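PDB 6KJK: N-terminal domain of PorA (28-171) from Porphyromonas gingivalis ATCC 33277, which is the N-terminal domain of a type IX secretion cargo protein that bears a conserved C-terminal domain and, as a whole, appears to affect PorXY-SigP signalling. Local coordinates for residues A[30-35]-A[131-136]; A[66-71]-A[93-98]. One frame throughout, in Å; residues are numbered along the deposited sequence.

Contact 1: A[30-35]-A[131-136]; sequences GTEEMK and FKYKGG
Y133 OH donates a hydrogen bond to E32 OE2 at 2.6 Å, a short bond that joins the facing sheets of a beta-sandwich. The two side chains cross at about a right angle, with carboxylate and ring planes 65° apart, and the hydroxyl meets OE2 on its anti side. E32 turns to the ring by a bend at chi2 (-75°), which swings CD beside Y133 CE1. OE2 also accepts from a water 2.8 Å away, and that water accepts from K134 NZ. K134 NZ gives only a weak bond to Y133 OH (3.1 Å) and finds its main partner in S101 O, to which Y133 OH is also hydrogen-bonded; CG of the same lysine lies over the centre of the Y133 ring, 3.7 Å above the plane. T27 OG1 holds the other oxygen, E32 OE1. Further in, M34 CB sits 3.4 Å from F131 CD1 and M34 SD 4.0 Å from Y133 CB. Although K134 NZ stays 4.2 Å from E32 OE2, too far for a salt bridge, its positive charge together with the two donors on OE2 should help keep the buried E32 carboxylate ionised.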
ATOM      1  N   GLY A  30     -20.725 -10.668  -4.712  1.00 39.25           N
ATOM      2  CA  GLY A  30     -20.458 -10.056  -6.001  1.00 37.90           C
ATOM      3  C   GLY A  30     -19.318  -9.059  -6.023  1.00 30.72           C
ATOM      4  O   GLY A  30     -19.083  -8.434  -7.065  1.00 30.43           O
ATOM      5  N   THR A  31     -18.591  -8.905  -4.915  1.00 34.18           N
ATOM      6  CA  THR A  31     -17.441  -8.012  -4.823  1.00 26.88           C
ATOM      7  C   THR A  31     -16.180  -8.820  -4.531  1.00 26.26           C
ATOM      8  O   THR A  31     -16.197  -9.733  -3.700  1.00 28.33           O
ATOM      9  CB  THR A  31     -17.666  -6.977  -3.722  1.00 29.64           C
ATOM     10  OG1 THR A  31     -18.770  -6.142  -4.092  1.00 30.56           O
ATOM     11  CG2 THR A  31     -16.429  -6.113  -3.522  1.00 28.18           C
ATOM     12  N   GLU A  32     -15.091  -8.494  -5.236  1.00 23.14           N
ATOM     13  CA  GLU A  32     -13.784  -9.102  -5.028  1.00 17.96           C
ATOM     14  C   GLU A  32     -12.949  -8.223  -4.110  1.00 16.62           C
ATOM     15  O   GLU A  32     -13.074  -6.992  -4.135  1.00 16.96           O
ATOM     16  CB  GLU A  32     -13.027  -9.232  -6.347  1.00 18.48           C
ATOM     17  CG  GLU A  32     -13.818  -9.914  -7.472  1.00 22.47           C
ATOM     18  CD  GLU A  32     -13.927 -11.423  -7.301  1.00 24.30           C
ATOM     19  OE1 GLU A  32     -13.908 -11.901  -6.152  1.00 24.81           O
ATOM     20  OE2 GLU A  32     -14.040 -12.125  -8.332  1.00 25.31           O
ATOM     21  N   GLU A  33     -12.070  -8.848  -3.335  1.00 16.58           N
ATOM     22  CA  GLU A  33     -11.123  -8.110  -2.504  1.00 16.73           C
ATOM     23  C   GLU A  33      -9.738  -8.686  -2.715  1.00 15.73           C
ATOM     24  O   GLU A  33      -9.565  -9.911  -2.698  1.00 16.91           O
ATOM     25  CB  GLU A  33     -11.494  -8.158  -1.020  1.00 20.98           C
ATOM     26  CG  GLU A  33     -10.614  -7.255  -0.158  1.00 25.56           C
ATOM     27  CD  GLU A  33     -10.886  -7.374   1.324  1.00 36.32           C
ATOM     28  OE1 GLU A  33     -10.080  -8.030   2.024  1.00 39.10           O
ATOM     29  OE2 GLU A  33     -11.888  -6.791   1.789  1.00 45.18           O
ATOM     30  N   MET A  34      -8.757  -7.813  -2.934  1.00 12.86           N
ATOM     31  CA  MET A  34      -7.352  -8.177  -2.990  1.00 12.81           C
ATOM     32  C   MET A  34      -6.620  -7.353  -1.947  1.00 12.39           C
ATOM     33  O   MET A  34      -7.006  -6.212  -1.662  1.00 12.92           O
ATOM     34  CB  MET A  34      -6.780  -7.910  -4.383  1.00 12.78           C
ATOM     35  CG  MET A  34      -7.585  -8.663  -5.434  1.00 13.28           C
ATOM     36  SD  MET A  34      -7.007  -8.472  -7.123  1.00 13.91           S
ATOM     37  CE  MET A  34      -5.521  -9.478  -7.058  1.00 15.14           C
ATOM     38  N   LYS A  35      -5.570  -7.912  -1.349  1.00 11.93           N
ATOM     39  CA  LYS A  35      -4.920  -7.215  -0.245  1.00 11.89           C
ATOM     40  C   LYS A  35      -3.412  -7.309  -0.329  1.00 13.41           C
ATOM     41  O   LYS A  35      -2.859  -8.407  -0.459  1.00 15.47           O
ATOM     42  CB  LYS A  35      -5.399  -7.770   1.084  1.00 16.53           C
ATOM     43  CG  LYS A  35      -4.773  -7.104   2.284  1.00 21.80           C
ATOM     44  CD  LYS A  35      -5.242  -7.845   3.516  1.00 33.01           C
ATOM     45  CE  LYS A  35      -5.530  -6.917   4.667  1.00 43.41           C
ATOM     46  NZ  LYS A  35      -5.306  -7.594   5.983  1.00 46.77           N
ATOM     47  N   PHE A 131      -2.289  -5.077  -8.432  1.00 12.77           N
ATOM     48  CA  PHE A 131      -3.282  -6.103  -8.175  1.00 12.07           C
ATOM     49  C   PHE A 131      -3.679  -6.671  -9.525  1.00 12.72           C
ATOM     50  O   PHE A 131      -4.448  -6.053 -10.262  1.00 13.23           O
ATOM     51  CB  PHE A 131      -4.490  -5.481  -7.488  1.00 11.75           C
ATOM     52  CG  PHE A 131      -4.198  -4.962  -6.085  1.00 11.22           C
ATOM     53  CD1 PHE A 131      -4.100  -5.855  -5.018  1.00 13.21           C
ATOM     54  CD2 PHE A 131      -4.007  -3.619  -5.817  1.00 12.53           C
ATOM     55  CE1 PHE A 131      -3.848  -5.415  -3.720  1.00 14.23           C
ATOM     56  CE2 PHE A 131      -3.772  -3.182  -4.520  1.00 12.07           C
ATOM     57  CZ  PHE A 131      -3.694  -4.079  -3.468  1.00 11.28           C
ATOM     58  N   LYS A 132      -3.143  -7.833  -9.861  1.00 12.48           N
ATOM     59  CA  LYS A 132      -3.401  -8.478 -11.152  1.00 14.43           C
ATOM     60  C   LYS A 132      -4.532  -9.481 -10.953  1.00 16.65           C
ATOM     61  O   LYS A 132      -4.312 -10.619 -10.515  1.00 18.07           O
ATOM     62  CB  LYS A 132      -2.136  -9.124 -11.696  1.00 16.27           C
ATOM     63  CG  LYS A 132      -1.068  -8.121 -12.028  1.00 18.97           C
ATOM     64  CD  LYS A 132       0.126  -8.775 -12.683  1.00 28.07           C
ATOM     65  CE  LYS A 132       1.177  -7.746 -13.025  1.00 26.52           C
ATOM     66  NZ  LYS A 132       2.419  -8.385 -13.541  1.00 36.09           N
ATOM     67  N   TYR A 133      -5.747  -9.046 -11.262  1.00 15.76           N
ATOM     68  CA  TYR A 133      -6.949  -9.850 -11.106  1.00 16.07           C
ATOM     69  C   TYR A 133      -7.160 -10.709 -12.351  1.00 18.74           C
ATOM     70  O   TYR A 133      -7.226 -10.184 -13.471  1.00 19.08           O
ATOM     71  CB  TYR A 133      -8.141  -8.921 -10.945  1.00 17.79           C
ATOM     72  CG  TYR A 133      -9.495  -9.568 -10.878  1.00 17.17           C
ATOM     73  CD1 TYR A 133      -9.860 -10.357  -9.797  1.00 19.03           C
ATOM     74  CD2 TYR A 133     -10.436  -9.360 -11.902  1.00 19.16           C
ATOM     75  CE1 TYR A 133     -11.125 -10.920  -9.714  1.00 20.73           C
ATOM     76  CE2 TYR A 133     -11.695  -9.917 -11.833  1.00 19.74           C
ATOM     77  CZ  TYR A 133     -12.040 -10.695 -10.752  1.00 22.08           C
ATOM     78  OH  TYR A 133     -13.307 -11.227 -10.706  1.00 23.12           O
ATOM     79  N   LYS A 134      -7.271 -12.024 -12.152  1.00 19.32           N
ATOM     80  CA  LYS A 134      -7.571 -12.977 -13.234  1.00 19.38           C
ATOM     81  C   LYS A 134      -6.671 -12.758 -14.446  1.00 21.64           C
ATOM     82  O   LYS A 134      -7.130 -12.644 -15.588  1.00 23.82           O
ATOM     83  CB  LYS A 134      -9.055 -12.960 -13.610  1.00 20.94           C
ATOM     84  CG  LYS A 134      -9.968 -13.406 -12.499  1.00 20.32           C
ATOM     85  CD  LYS A 134     -11.430 -13.498 -12.924  1.00 21.94           C
ATOM     86  CE  LYS A 134     -12.295 -14.025 -11.787  1.00 23.70           C
ATOM     87  NZ  LYS A 134     -13.755 -14.011 -12.049  1.00 28.19           N
ATOM     88  N   GLY A 135      -5.373 -12.683 -14.189  1.00 22.48           N
ATOM     89  CA  GLY A 135      -4.375 -12.539 -15.216  1.00 25.89           C
ATOM     90  C   GLY A 135      -3.917 -11.119 -15.450  1.00 24.52           C
ATOM     91  O   GLY A 135      -2.865 -10.917 -16.061  1.00 29.04           O
ATOM     92  N   GLY A 136      -4.673 -10.129 -14.976  1.00 23.32           N
ATOM     93  CA  GLY A 136      -4.281  -8.748 -15.122  1.00 21.42           C
ATOM     94  C   GLY A 136      -4.772  -8.088 -16.382  1.00 23.43           C
ATOM     95  O   GLY A 136      -4.507  -6.895 -16.575  1.00 25.17           O
TER
HETATM   96  O   HOH W   1     -14.835 -14.520  -9.545  1.00 33.22           O

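Contact 2: A[66-71]-A[93-98]; sequences ALCFGQ and SLRYTF
The first torsions of C68 and S93 place SG and OG near each other on one face of the sheet: C68 SG stands anti to its carbonyl carbon (chi1 -65°), while S93 OG sits between its own backbone N and carbonyl carbon (chi1 66°). The serine oxygen thereby comes 3.2 Å from C68 CB and 3.6 Å from C68 SG. The two residues form a hydrogen-bonded pair of an antiparallel beta ladder, in which strand 64-69 runs beside strand 90-99 within one sheet of the beta-sandwich. C68 N gives a nearly straight bond to S93 O at 2.9 Å, and S93 N returns one to C68 O. A66 and R95 make the next hydrogen-bonded pair. Here R95 N points well at A66 O, whereas the reverse bond, from A66 N to R95 O, is more bent at 139°. Between these pairs lies the non-hydrogen-bonded pair L67 and L94, whose side chains leave by the other face of the sheet and pack on F111 and F109 of strand 105-115, closing the core between the sheets. L94 CD1 also reaches back to within 3.7 Å of A66 O, and L94 CA makes a CA-H...O contact with the same oxygen. On the face that carries A66, C68, S93 and R95, the arginine, extended as far as NE, has NH1 4.0 Å from C68 SG, which lies at the edge of the guanidinium. That sulfur is disulfide-bonded to C72, just past the turn that follows. R95 NE has a long, weak ion pair with E33 on the adjoining strand. One water bridges three polar groups of this face: it donates to A66 O, lies 2.9 Å from S93 OG, and accepts from R95 NH1 at 3.2 Å.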
ATOM      1  N   ALA A  66      -8.566   0.890   0.316  1.00  9.83           N
ATOM      2  CA  ALA A  66      -8.594   1.187   1.751  1.00 11.25           C
ATOM      3  C   ALA A  66      -7.187   0.988   2.277  1.00 10.20           C
ATOM      4  O   ALA A  66      -6.650  -0.125   2.247  1.00 10.58           O
ATOM      5  CB  ALA A  66      -9.568   0.292   2.522  1.00 13.05           C
ATOM      6  N   LEU A  67      -6.596   2.067   2.736  1.00  8.58           N
ATOM      7  CA  LEU A  67      -5.251   2.083   3.301  1.00  9.73           C
ATOM      8  C   LEU A  67      -5.301   1.907   4.811  1.00 10.62           C
ATOM      9  O   LEU A  67      -6.061   2.598   5.499  1.00 11.57           O
ATOM     10  CB  LEU A  67      -4.649   3.452   2.981  1.00 11.06           C
ATOM     11  CG  LEU A  67      -3.263   3.736   3.543  1.00 10.31           C
ATOM     12  CD1 LEU A  67      -2.228   2.778   2.938  1.00 13.85           C
ATOM     13  CD2 LEU A  67      -2.864   5.167   3.260  1.00 13.92           C
ATOM     14  N   CYS A  68      -4.456   1.031   5.349  1.00  9.36           N
ATOM     15  CA  CYS A  68      -4.249   0.965   6.788  1.00  9.73           C
ATOM     16  C   CYS A  68      -2.780   1.214   7.071  1.00 10.34           C
ATOM     17  O   CYS A  68      -1.924   0.438   6.647  1.00 11.09           O
ATOM     18  CB  CYS A  68      -4.618  -0.407   7.334  1.00 12.37           C
ATOM     19  SG  CYS A  68      -6.376  -0.854   7.208  1.00 15.02           S
ATOM     20  N   PHE A  69      -2.485   2.276   7.801  1.00  9.59           N
ATOM     21  CA  PHE A  69      -1.121   2.544   8.247  1.00  9.85           C
ATOM     22  C   PHE A  69      -1.261   3.452   9.458  1.00 10.71           C
ATOM     23  O   PHE A  69      -1.645   4.616   9.299  1.00 11.88           O
ATOM     24  CB  PHE A  69      -0.345   3.223   7.130  1.00 11.49           C
ATOM     25  CG  PHE A  69       1.067   3.471   7.482  1.00  9.51           C
ATOM     26  CD1 PHE A  69       1.926   2.413   7.744  1.00 11.11           C
ATOM     27  CD2 PHE A  69       1.573   4.758   7.547  1.00 11.92           C
ATOM     28  CE1 PHE A  69       3.245   2.643   8.130  1.00 12.72           C
ATOM     29  CE2 PHE A  69       2.897   4.994   7.901  1.00 13.05           C
ATOM     30  CZ  PHE A  69       3.729   3.939   8.166  1.00 13.91           C
ATOM     31  N   GLY A  70      -1.024   2.926  10.647  1.00 11.70           N
ATOM     32  CA  GLY A  70      -1.314   3.663  11.885  1.00 12.29           C
ATOM     33  C   GLY A  70      -2.792   3.636  12.221  1.00 11.68           C
ATOM     34  O   GLY A  70      -3.154   3.312  13.358  1.00 13.26           O
ATOM     35  N   GLN A  71      -3.644   3.881  11.235  1.00 11.78           N
ATOM     36  CA  GLN A  71      -5.091   3.775  11.348  1.00 11.12           C
ATOM     37  C   GLN A  71      -5.608   3.262  10.008  1.00 11.11           C
ATOM     38  O   GLN A  71      -5.001   3.510   8.958  1.00 12.06           O
ATOM     39  CB  GLN A  71      -5.665   5.171  11.623  1.00 14.43           C
ATOM     40  CG  GLN A  71      -7.168   5.301  11.783  1.00 16.68           C
ATOM     41  CD  GLN A  71      -7.514   6.765  11.930  1.00 19.67           C
ATOM     42  OE1 GLN A  71      -6.850   7.487  12.672  1.00 22.70           O
ATOM     43  NE2 GLN A  71      -8.503   7.228  11.173  1.00 26.09           N
ATOM     44  N   SER A  93      -1.184  -2.006   5.159  1.00  8.84           N
ATOM     45  CA  SER A  93      -1.991  -2.811   4.259  1.00  9.85           C
ATOM     46  C   SER A  93      -2.753  -1.925   3.290  1.00  9.65           C
ATOM     47  O   SER A  93      -3.077  -0.766   3.582  1.00  9.54           O
ATOM     48  CB  SER A  93      -2.944  -3.754   4.970  1.00 12.49           C
ATOM     49  OG  SER A  93      -3.928  -3.052   5.673  1.00 14.67           O
ATOM     50  N   LEU A  94      -3.055  -2.491   2.130  1.00  9.38           N
ATOM     51  CA  LEU A  94      -3.876  -1.815   1.136  1.00  9.01           C
ATOM     52  C   LEU A  94      -4.844  -2.833   0.571  1.00  9.63           C
ATOM     53  O   LEU A  94      -4.410  -3.856   0.027  1.00 10.99           O
ATOM     54  CB  LEU A  94      -2.991  -1.240   0.019  1.00  9.88           C
ATOM     55  CG  LEU A  94      -3.711  -0.476  -1.089  1.00 10.06           C
ATOM     56  CD1 LEU A  94      -4.371   0.764  -0.532  1.00 10.93           C
ATOM     57  CD2 LEU A  94      -2.732  -0.113  -2.212  1.00 12.67           C
ATOM     58  N   ARG A  95      -6.129  -2.575   0.711  1.00 10.68           N
ATOM     59  CA  ARG A  95      -7.153  -3.463   0.210  1.00 10.62           C
ATOM     60  C   ARG A  95      -7.789  -2.813  -1.009  1.00 11.76           C
ATOM     61  O   ARG A  95      -8.130  -1.619  -0.987  1.00 13.68           O
ATOM     62  CB  ARG A  95      -8.212  -3.643   1.287  1.00 12.98           C
ATOM     63  CG  ARG A  95      -7.822  -4.593   2.400  1.00 20.19           C
ATOM     64  CD  ARG A  95      -8.913  -4.544   3.469  1.00 26.78           C
ATOM     65  NE  ARG A  95      -8.877  -5.629   4.452  1.00 39.61           N
ATOM     66  CZ  ARG A  95      -8.249  -5.554   5.621  1.00 44.15           C
ATOM     67  NH1 ARG A  95      -7.566  -4.459   5.944  1.00 44.75           N
ATOM     68  NH2 ARG A  95      -8.281  -6.583   6.463  1.00 50.84           N
ATOM     69  N   TYR A  96      -7.989  -3.591  -2.057  1.00 11.23           N
ATOM     70  CA  TYR A  96      -8.576  -3.118  -3.302  1.00 10.81           C
ATOM     71  C   TYR A  96      -9.805  -3.971  -3.536  1.00 11.71           C
ATOM     72  O   TYR A  96      -9.705  -5.206  -3.568  1.00 12.80           O
ATOM     73  CB  TYR A  96      -7.554  -3.301  -4.417  1.00 11.27           C
ATOM     74  CG  TYR A  96      -8.038  -2.948  -5.814  1.00 10.32           C
ATOM     75  CD1 TYR A  96      -8.847  -1.837  -6.069  1.00 12.04           C
ATOM     76  CD2 TYR A  96      -7.676  -3.742  -6.866  1.00 10.76           C
ATOM     77  CE1 TYR A  96      -9.272  -1.556  -7.348  1.00 11.42           C
ATOM     78  CE2 TYR A  96      -8.098  -3.467  -8.170  1.00 11.78           C
ATOM     79  CZ  TYR A  96      -8.894  -2.350  -8.397  1.00 11.34           C
ATOM     80  OH  TYR A  96      -9.343  -2.007  -9.674  1.00 13.00           O
ATOM     81  N   THR A  97     -10.967  -3.333  -3.688  1.00 12.18           N
ATOM     82  CA  THR A  97     -12.227  -4.047  -3.826  1.00 13.75           C
ATOM     83  C   THR A  97     -12.910  -3.571  -5.096  1.00 15.96           C
ATOM     84  O   THR A  97     -12.797  -2.401  -5.468  1.00 14.18           O
ATOM     85  CB  THR A  97     -13.121  -3.789  -2.637  1.00 17.04           C
ATOM     86  OG1 THR A  97     -13.268  -2.390  -2.458  1.00 22.87           O
ATOM     87  CG2 THR A  97     -12.502  -4.342  -1.389  1.00 16.98           C
ATOM     88  N   PHE A  98     -13.588  -4.476  -5.785  1.00 16.05           N
ATOM     89  CA  PHE A  98     -14.114  -4.154  -7.109  1.00 15.95           C
ATOM     90  C   PHE A  98     -15.073  -5.257  -7.522  1.00 17.62           C
ATOM     91  O   PHE A  98     -15.108  -6.316  -6.897  1.00 18.48           O
ATOM     92  CB  PHE A  98     -12.985  -4.010  -8.150  1.00 14.93           C
ATOM     93  CG  PHE A  98     -12.041  -5.193  -8.168  1.00 14.72           C
ATOM     94  CD1 PHE A  98     -12.287  -6.293  -8.987  1.00 16.81           C
ATOM     95  CD2 PHE A  98     -10.930  -5.214  -7.352  1.00 15.42           C
ATOM     96  CE1 PHE A  98     -11.442  -7.390  -8.967  1.00 16.88           C
ATOM     97  CE2 PHE A  98     -10.073  -6.299  -7.324  1.00 15.41           C
ATOM     98  CZ  PHE A  98     -10.325  -7.392  -8.126  1.00 17.71           C
TER
HETATM   99  O   HOH W   2      -6.170  -2.260   4.087  1.00 15.81           O

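The centres of the two contacts lie 14 Å apart, and strand 90-99 connects them: it pairs with 64-69 on one side in contact 2 and with 31-42, the strand that brings E32 and M34 to contact 1. Direct bonds bridge them, E32 N probably to F98 O at 2.7 Å and Y96 N probably to M34 O, while F98 packs edge-to-face on Y133. Contact 2 is a strand pairing within one sheet; contact 1 reaches from that sheet to strand 125-133 of the other. Along the chain, 66-71 and 93-98 are nested between 30-35 and 131-136, so the closing strand of this all-beta domain packs against a sheet formed by strands that come earlier in the sequence.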